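Long-range contacts in ribosomal RNA processing protein 6 (PDB 4NLC), which probably acts as a 3'-5' exoribonuclease that trims single-stranded RNA, this chain being its catalytic core with exonuclease and HRDC domains: residues H99-G107 with A306-A315; A188-L197 with F225-L236. The protein carries 1 engineered substitution. All coordinates share one frame; numbering follows the deposited sequence.

Contact 1 (H99-G107 with A306-A315); sequences HHDFYSYQG and AREADDSPSA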
# COMPACT_ATOMS: atom_id res chain seq x y z
N HIS A 99 -2.19 -5.27 -2.07
CA HIS A 99 -2.00 -4.13 -2.99
C HIS A 99 -1.44 -4.55 -4.37
O HIS A 99 -0.93 -5.66 -4.53
CB HIS A 99 -1.02 -3.16 -2.26
CG HIS A 99 -0.77 -1.83 -2.90
ND1 HIS A 99 0.35 -1.61 -3.68
CD2 HIS A 99 -1.42 -0.65 -2.74
CE1 HIS A 99 0.30 -0.33 -4.03
NE2 HIS A 99 -0.75 0.28 -3.51
N HIS A 100 -1.56 -3.66 -5.37
CA HIS A 100 -1.03 -3.88 -6.71
C HIS A 100 -0.23 -2.65 -7.15
O HIS A 100 -0.73 -1.54 -7.08
CB HIS A 100 -2.14 -4.22 -7.74
CG HIS A 100 -1.57 -4.49 -9.11
ND1 HIS A 100 -0.95 -5.70 -9.41
CD2 HIS A 100 -1.43 -3.66 -10.16
CE1 HIS A 100 -0.51 -5.58 -10.66
NE2 HIS A 100 -0.77 -4.37 -11.15
N ASP A 101 0.97 -2.86 -7.66
CA ASP A 101 1.80 -1.74 -8.06
C ASP A 101 2.36 -1.82 -9.47
O ASP A 101 2.84 -0.80 -9.94
CB ASP A 101 2.94 -1.50 -7.04
CG ASP A 101 3.87 -2.68 -6.77
OD1 ASP A 101 4.29 -3.34 -7.74
OD2 ASP A 101 4.23 -2.89 -5.60
N PHE A 102 2.34 -3.00 -10.13
CA PHE A 102 2.96 -3.10 -11.47
C PHE A 102 2.18 -2.40 -12.60
O PHE A 102 2.74 -1.59 -13.31
CB PHE A 102 3.26 -4.55 -11.86
CG PHE A 102 4.26 -4.68 -12.97
CD1 PHE A 102 5.61 -4.44 -12.74
CD2 PHE A 102 3.87 -5.03 -14.26
CE1 PHE A 102 6.54 -4.54 -13.79
CE2 PHE A 102 4.80 -5.13 -15.29
CZ PHE A 102 6.13 -4.89 -15.05
N TYR A 103 0.88 -2.71 -12.75
CA TYR A 103 0.01 -2.14 -13.79
C TYR A 103 -0.82 -0.99 -13.27
O TYR A 103 -2.04 -0.94 -13.45
CB TYR A 103 -0.86 -3.24 -14.43
CG TYR A 103 -0.04 -4.31 -15.13
CD1 TYR A 103 0.52 -4.08 -16.38
CD2 TYR A 103 0.12 -5.57 -14.55
CE1 TYR A 103 1.25 -5.07 -17.03
CE2 TYR A 103 0.83 -6.57 -15.21
CZ TYR A 103 1.40 -6.31 -16.45
OH TYR A 103 2.12 -7.28 -17.11
N SER A 104 -0.14 -0.06 -12.60
CA SER A 104 -0.69 1.15 -12.01
C SER A 104 0.47 2.07 -11.65
O SER A 104 1.49 1.62 -11.09
CB SER A 104 -1.50 0.82 -10.76
OG SER A 104 -1.96 2.01 -10.16
N TYR A 105 0.31 3.38 -11.97
CA TYR A 105 1.34 4.37 -11.66
C TYR A 105 1.54 4.55 -10.16
O TYR A 105 2.64 4.34 -9.66
CB TYR A 105 1.08 5.71 -12.34
CG TYR A 105 2.26 6.63 -12.16
CD1 TYR A 105 3.43 6.45 -12.89
CD2 TYR A 105 2.23 7.65 -11.21
CE1 TYR A 105 4.55 7.25 -12.67
CE2 TYR A 105 3.34 8.46 -10.99
CZ TYR A 105 4.49 8.27 -11.73
OH TYR A 105 5.57 9.09 -11.53
N GLN A 106 0.48 4.92 -9.44
CA GLN A 106 0.55 5.12 -7.99
C GLN A 106 0.32 3.82 -7.26
O GLN A 106 0.70 3.69 -6.10
CB GLN A 106 -0.48 6.16 -7.53
CG GLN A 106 -0.26 7.58 -8.07
CD GLN A 106 -1.34 8.52 -7.61
OE1 GLN A 106 -1.58 8.72 -6.41
NE2 GLN A 106 -2.08 9.07 -8.55
N GLY A 107 -0.31 2.86 -7.93
CA GLY A 107 -0.66 1.60 -7.30
C GLY A 107 -2.04 1.71 -6.69
O GLY A 107 -2.62 2.81 -6.63
N ALA A 306 4.25 6.62 -18.26
CA ALA A 306 3.75 5.76 -17.19
C ALA A 306 2.51 6.40 -16.55
O ALA A 306 1.55 5.69 -16.26
CB ALA A 306 4.84 5.54 -16.14
N ARG A 307 2.55 7.73 -16.36
CA ARG A 307 1.48 8.57 -15.82
C ARG A 307 0.24 8.54 -16.71
O ARG A 307 -0.89 8.32 -16.23
CB ARG A 307 1.97 10.01 -15.60
CG ARG A 307 2.90 10.11 -14.40
CD ARG A 307 3.47 11.51 -14.26
NE ARG A 307 4.58 11.54 -13.31
CZ ARG A 307 4.52 11.97 -12.06
NH1 ARG A 307 3.37 12.41 -11.54
NH2 ARG A 307 5.60 11.95 -11.29
N GLU A 308 0.46 8.72 -18.02
CA GLU A 308 -0.54 8.70 -19.07
C GLU A 308 -1.22 7.32 -19.21
O GLU A 308 -2.45 7.24 -19.29
CB GLU A 308 0.09 9.14 -20.40
CG GLU A 308 0.63 10.57 -20.39
CD GLU A 308 -0.41 11.64 -20.11
OE1 GLU A 308 -1.33 11.81 -20.94
OE2 GLU A 308 -0.31 12.29 -19.04
N ALA A 309 -0.43 6.24 -19.20
CA ALA A 309 -0.97 4.89 -19.36
C ALA A 309 -1.53 4.35 -18.05
O ALA A 309 -2.27 3.36 -18.06
CB ALA A 309 0.12 3.96 -19.88
N ASP A 310 -1.24 5.04 -16.94
CA ASP A 310 -1.56 4.61 -15.57
C ASP A 310 -0.92 3.24 -15.31
O ASP A 310 -1.57 2.30 -14.85
CB ASP A 310 -3.06 4.67 -15.21
CG ASP A 310 -3.29 4.47 -13.71
OD1 ASP A 310 -2.36 4.77 -12.91
OD2 ASP A 310 -4.38 3.97 -13.34
N ASP A 311 0.36 3.13 -15.67
CA ASP A 311 1.17 1.95 -15.47
C ASP A 311 2.39 2.33 -14.63
O ASP A 311 2.76 3.50 -14.60
CB ASP A 311 1.64 1.42 -16.84
CG ASP A 311 0.83 0.25 -17.36
OD1 ASP A 311 0.03 -0.32 -16.57
OD2 ASP A 311 1.01 -0.11 -18.53
N SER A 312 3.04 1.36 -13.99
CA SER A 312 4.26 1.73 -13.27
C SER A 312 5.36 2.00 -14.33
O SER A 312 5.26 1.42 -15.43
CB SER A 312 4.70 0.62 -12.32
OG SER A 312 5.19 -0.49 -13.04
N PRO A 313 6.39 2.84 -14.07
CA PRO A 313 7.47 3.01 -15.07
C PRO A 313 8.07 1.67 -15.56
O PRO A 313 8.37 1.55 -16.73
CB PRO A 313 8.49 3.89 -14.32
CG PRO A 313 7.68 4.65 -13.35
CD PRO A 313 6.69 3.62 -12.85
N SER A 314 8.14 0.64 -14.70
CA SER A 314 8.62 -0.71 -15.07
C SER A 314 7.71 -1.41 -16.08
O SER A 314 8.20 -2.16 -16.91
CB SER A 314 8.82 -1.58 -13.84
OG SER A 314 9.88 -1.07 -13.05
N ALA A 315 6.39 -1.14 -16.04
CA ALA A 315 5.47 -1.74 -17.00
C ALA A 315 5.58 -1.03 -18.38
O ALA A 315 5.21 -1.61 -19.40
CB ALA A 315 4.04 -1.70 -16.47
O HOH W 1 -4.37 2.86 -10.87
O HOH W 2 -2.39 5.65 -10.37

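Contact 2 (A188-L197 with F225-L236); sequences AVDHFCQVKL and FLLYVYDRLKQL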
# COMPACT_ATOMS: atom_id res chain seq x y z
N ALA A 188 6.09 -13.36 14.00
CA ALA A 188 5.11 -13.19 15.09
C ALA A 188 4.17 -14.37 15.20
O ALA A 188 3.96 -14.90 16.29
CB ALA A 188 4.31 -11.90 14.89
N VAL A 189 3.60 -14.79 14.07
CA VAL A 189 2.65 -15.90 14.02
C VAL A 189 3.36 -17.20 14.40
O VAL A 189 2.83 -17.96 15.22
CB VAL A 189 1.88 -15.96 12.68
CG1 VAL A 189 0.99 -17.19 12.61
CG2 VAL A 189 1.04 -14.69 12.49
N ASP A 190 4.56 -17.43 13.88
CA ASP A 190 5.31 -18.63 14.25
C ASP A 190 5.78 -18.60 15.72
O ASP A 190 5.70 -19.62 16.40
CB ASP A 190 6.45 -18.86 13.25
CG ASP A 190 7.29 -20.10 13.46
OD1 ASP A 190 6.76 -21.11 13.99
OD2 ASP A 190 8.46 -20.10 13.03
N HIS A 191 6.23 -17.44 16.23
CA HIS A 191 6.73 -17.33 17.60
C HIS A 191 5.63 -17.52 18.65
O HIS A 191 5.81 -18.27 19.61
CB HIS A 191 7.45 -15.98 17.81
CG HIS A 191 8.11 -15.85 19.14
ND1 HIS A 191 9.23 -16.58 19.45
CD2 HIS A 191 7.78 -15.09 20.20
CE1 HIS A 191 9.56 -16.23 20.69
NE2 HIS A 191 8.72 -15.33 21.18
N PHE A 192 4.50 -16.87 18.45
CA PHE A 192 3.40 -16.92 19.41
C PHE A 192 2.38 -18.04 19.16
O PHE A 192 1.87 -18.60 20.12
CB PHE A 192 2.71 -15.56 19.48
CG PHE A 192 3.59 -14.47 20.05
CD1 PHE A 192 4.01 -14.50 21.38
CD2 PHE A 192 3.96 -13.37 19.27
CE1 PHE A 192 4.79 -13.48 21.91
CE2 PHE A 192 4.75 -12.35 19.80
CZ PHE A 192 5.16 -12.41 21.12
N CYS A 193 2.07 -18.34 17.91
CA CYS A 193 1.05 -19.33 17.59
C CYS A 193 1.60 -20.66 17.13
O CYS A 193 0.83 -21.62 17.07
CB CYS A 193 0.07 -18.76 16.56
SG CYS A 193 -0.46 -17.07 16.88
N GLN A 194 2.90 -20.72 16.76
CA GLN A 194 3.55 -21.93 16.24
C GLN A 194 2.90 -22.40 14.91
O GLN A 194 2.77 -23.60 14.66
CB GLN A 194 3.64 -23.05 17.29
CG GLN A 194 4.78 -22.90 18.28
CD GLN A 194 5.08 -24.21 18.97
OE1 GLN A 194 4.89 -25.30 18.42
NE2 GLN A 194 5.59 -24.13 20.20
N VAL A 195 2.48 -21.42 14.09
CA VAL A 195 1.88 -21.60 12.76
C VAL A 195 2.86 -20.99 11.72
O VAL A 195 3.27 -19.83 11.85
CB VAL A 195 0.45 -20.95 12.65
CG1 VAL A 195 -0.07 -20.95 11.21
CG2 VAL A 195 -0.55 -21.61 13.58
N LYS A 196 3.18 -21.77 10.67
CA LYS A 196 4.03 -21.27 9.59
C LYS A 196 3.15 -20.70 8.49
O LYS A 196 2.34 -21.42 7.91
CB LYS A 196 4.99 -22.34 9.05
CG LYS A 196 6.28 -22.39 9.84
CD LYS A 196 7.50 -22.00 9.01
CE LYS A 196 8.68 -21.69 9.91
NZ LYS A 196 9.90 -21.33 9.15
N LEU A 197 3.27 -19.39 8.25
CA LEU A 197 2.51 -18.70 7.22
C LEU A 197 3.03 -19.08 5.84
O LEU A 197 4.23 -19.34 5.68
CB LEU A 197 2.55 -17.19 7.42
CG LEU A 197 1.75 -16.60 8.60
CD1 LEU A 197 1.70 -15.08 8.51
CD2 LEU A 197 0.33 -17.15 8.66
N PHE A 225 -4.57 -14.42 13.29
CA PHE A 225 -3.79 -14.60 14.53
C PHE A 225 -3.34 -13.28 15.18
O PHE A 225 -2.75 -13.30 16.27
CB PHE A 225 -2.56 -15.49 14.27
CG PHE A 225 -2.82 -16.75 13.45
CD1 PHE A 225 -3.20 -17.93 14.08
CD2 PHE A 225 -2.63 -16.76 12.08
CE1 PHE A 225 -3.41 -19.09 13.33
CE2 PHE A 225 -2.89 -17.91 11.34
CZ PHE A 225 -3.24 -19.07 11.97
N LEU A 226 -3.60 -12.14 14.52
CA LEU A 226 -3.10 -10.85 14.92
C LEU A 226 -3.64 -10.33 16.26
O LEU A 226 -2.88 -9.70 17.00
CB LEU A 226 -3.29 -9.81 13.80
CG LEU A 226 -2.38 -8.55 13.86
CD1 LEU A 226 -0.90 -8.93 14.09
CD2 LEU A 226 -2.50 -7.74 12.57
N LEU A 227 -4.90 -10.61 16.61
CA LEU A 227 -5.38 -10.14 17.92
C LEU A 227 -4.79 -10.91 19.08
O LEU A 227 -4.56 -10.32 20.12
CB LEU A 227 -6.91 -10.08 18.00
CG LEU A 227 -7.59 -9.08 17.08
CD1 LEU A 227 -9.09 -9.27 17.13
CD2 LEU A 227 -7.18 -7.66 17.38
N TYR A 228 -4.47 -12.21 18.90
CA TYR A 228 -3.79 -13.01 19.94
C TYR A 228 -2.38 -12.49 20.10
O TYR A 228 -1.92 -12.35 21.22
CB TYR A 228 -3.75 -14.50 19.60
CG TYR A 228 -2.94 -15.34 20.58
CD1 TYR A 228 -3.42 -15.64 21.85
CD2 TYR A 228 -1.70 -15.87 20.22
CE1 TYR A 228 -2.70 -16.43 22.75
CE2 TYR A 228 -0.96 -16.65 21.11
CZ TYR A 228 -1.47 -16.93 22.37
OH TYR A 228 -0.76 -17.72 23.24
N VAL A 229 -1.69 -12.22 18.97
CA VAL A 229 -0.32 -11.67 18.92
C VAL A 229 -0.32 -10.34 19.67
O VAL A 229 0.54 -10.11 20.52
CB VAL A 229 0.18 -11.55 17.44
CG1 VAL A 229 1.36 -10.59 17.31
CG2 VAL A 229 0.53 -12.92 16.88
N TYR A 230 -1.34 -9.51 19.41
CA TYR A 230 -1.55 -8.22 20.06
C TYR A 230 -1.60 -8.39 21.61
O TYR A 230 -0.88 -7.70 22.32
CB TYR A 230 -2.85 -7.57 19.51
CG TYR A 230 -3.34 -6.37 20.29
CD1 TYR A 230 -2.58 -5.20 20.35
CD2 TYR A 230 -4.60 -6.37 20.88
CE1 TYR A 230 -3.06 -4.06 21.01
CE2 TYR A 230 -5.09 -5.23 21.53
CZ TYR A 230 -4.31 -4.08 21.60
OH TYR A 230 -4.75 -2.98 22.29
N ASP A 231 -2.42 -9.34 22.11
CA ASP A 231 -2.57 -9.66 23.54
C ASP A 231 -1.20 -10.08 24.15
O ASP A 231 -0.80 -9.55 25.18
CB ASP A 231 -3.59 -10.79 23.73
CG ASP A 231 -5.04 -10.48 23.45
OD1 ASP A 231 -5.38 -9.29 23.32
OD2 ASP A 231 -5.84 -11.43 23.40
N ARG A 232 -0.48 -10.97 23.47
CA ARG A 232 0.84 -11.44 23.90
C ARG A 232 1.92 -10.34 23.95
O ARG A 232 2.70 -10.28 24.91
CB ARG A 232 1.29 -12.63 23.04
CG ARG A 232 0.46 -13.92 23.28
CD ARG A 232 0.74 -14.65 24.60
NE ARG A 232 2.15 -15.03 24.76
CZ ARG A 232 2.71 -16.12 24.25
NH1 ARG A 232 1.98 -17.00 23.56
NH2 ARG A 232 4.00 -16.36 24.44
N LEU A 233 1.94 -9.44 22.92
CA LEU A 233 2.89 -8.31 22.90
C LEU A 233 2.57 -7.28 23.99
O LEU A 233 3.49 -6.72 24.58
CB LEU A 233 2.94 -7.65 21.52
CG LEU A 233 3.55 -8.51 20.41
CD1 LEU A 233 3.32 -7.87 19.05
CD2 LEU A 233 5.02 -8.74 20.66
N LYS A 234 1.26 -7.07 24.28
CA LYS A 234 0.82 -6.18 25.37
C LYS A 234 1.38 -6.64 26.70
O LYS A 234 1.91 -5.82 27.44
CB LYS A 234 -0.71 -6.11 25.46
CG LYS A 234 -1.31 -5.04 24.56
CD LYS A 234 -2.81 -5.19 24.38
CE LYS A 234 -3.64 -5.17 25.64
NZ LYS A 234 -5.07 -4.85 25.35
N GLN A 235 1.30 -7.95 26.99
CA GLN A 235 1.83 -8.54 28.24
C GLN A 235 3.34 -8.37 28.35
O GLN A 235 3.83 -8.01 29.41
CB GLN A 235 1.44 -10.01 28.39
CG GLN A 235 -0.07 -10.23 28.40
CD GLN A 235 -0.44 -11.69 28.30
OE1 GLN A 235 0.29 -12.52 27.76
NE2 GLN A 235 -1.61 -12.02 28.79
N LEU A 236 4.08 -8.60 27.24
CA LEU A 236 5.53 -8.44 27.18
C LEU A 236 5.95 -6.97 27.36
O LEU A 236 6.96 -6.71 27.99
CB LEU A 236 6.09 -8.98 25.86
CG LEU A 236 6.22 -10.49 25.75
CD1 LEU A 236 6.42 -10.91 24.29
CD2 LEU A 236 7.36 -11.03 26.64

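Contact 1 (H99-G107 with A306-A315)
Over one face of the Tyr-105 ring lies Arg-307 CG, 3.6 Å from the ring centroid, while Ala-306 CB and the carbonyl O of Asp-311 sit at the edge. A long aliphatic stem suits Arg-307: its guanidinium lies over the hydroxyl end of the ring, the planes 43° apart, and both Tyr-105 OH and Arg-307 NE end on the carboxylate of Asp-303. The Phe-102 ring receives Ala-315 CB, a small methyl, over one face, 4.1 Å from its centroid. Phe-102 CD2 in turn lies over the centre of one face of the Tyr-103 ring, with Asp-311 OD1, salt-bridged to Arg-4, at its edge.

Phe-102 O takes two bonds from Ser-312: OG, 2.7 Å away, lies in the carbonyl plane on a lone pair, whereas N comes in tilted. With OG between its backbone N and carbonyl carbon (chi1 70°), Ser-312 also accepts from Ala-315 N. Tyr-105 N donates to Asp-310 OD1 at 3.2 Å from above the carboxylate plane, and Asn-15 ND2 holds the same oxygen. A loop of the exonuclease domain docks on two helix ends of the HRDC domain: the Schellman motif closing helix 289-309 at Asp-310, and the Ser-312 N-cap of helix 313-316.

Contact 2 (A188-L197 with F225-L236)
Phe-192 is a knob in a hole made by Val-229, Arg-232, Leu-233 and Leu-236, where two exonuclease-domain helices pack, their segments 188-193 and 226-236 crossing at 68° with axes 10.0 Å apart. This is the tight part of the contact. With CG anti to its carbonyl carbon (chi1 -66°), the Phe-192 ring reaches across to helix 226-238. Its CZ comes 3.7 Å from Leu-233 CD2, which approaches obliquely, and equally close to Leu-236 CD1 at the ring edge; branched ends fill the hole around a flat ring.

Nearer the start of the second helix the packing is again apolar. Val-189 CG1 rests over one face of the Phe-225 ring, 4.1 Å from its centroid, and both methyls of Val-195 reach the far end of this ring, CG1 lying 3.8 Å from Phe-225 CZ. Tyr-63 meets Phe-225 edge-to-face. Cys-193 SG, compact and polarisable, fits between Phe-225 and Tyr-228, 5.0 Å from each ring centroid and oblique to both. Ala-188, with only a methyl, meets Val-229 CG1 through CB.

The outer side is more polar and more open to solvent. There the exposed His-191 lies over one face of the Phe-192 ring, and Arg-232 CB over the opposite face. The Arg-232 chain bends at chi2 and chi3, folding its guanidinium back until one face lies on Phe-192 CD1, the two planes 80° apart. A bond within its own helix helps to orient it: Arg-232 NH1 donates to Tyr-228 OH at 2.9 Å, with the hydroxyl oxygen close to the guanidinium plane.

How the contacts relate
After an N-terminal part with a small two-stranded sheet, the chain enters the mixed sheet of the exonuclease domain, and the loop after strand 92-100 supplies the first half of contact 1. It then completes the sheet and forms helix 185-193, whose end and following loop meet 225-236 in contact 2, closing a short loop with 27 residues between its segments. Helices then lead to the HRDC domain, where 306-315 closes the loop of contact 1 across 198 residues. Contact 2 is therefore nested inside contact 1. Their centres are about 35 Å apart on opposite sides of the chain's centre: contact 2 joins helices within one domain, contact 1 joins two domains.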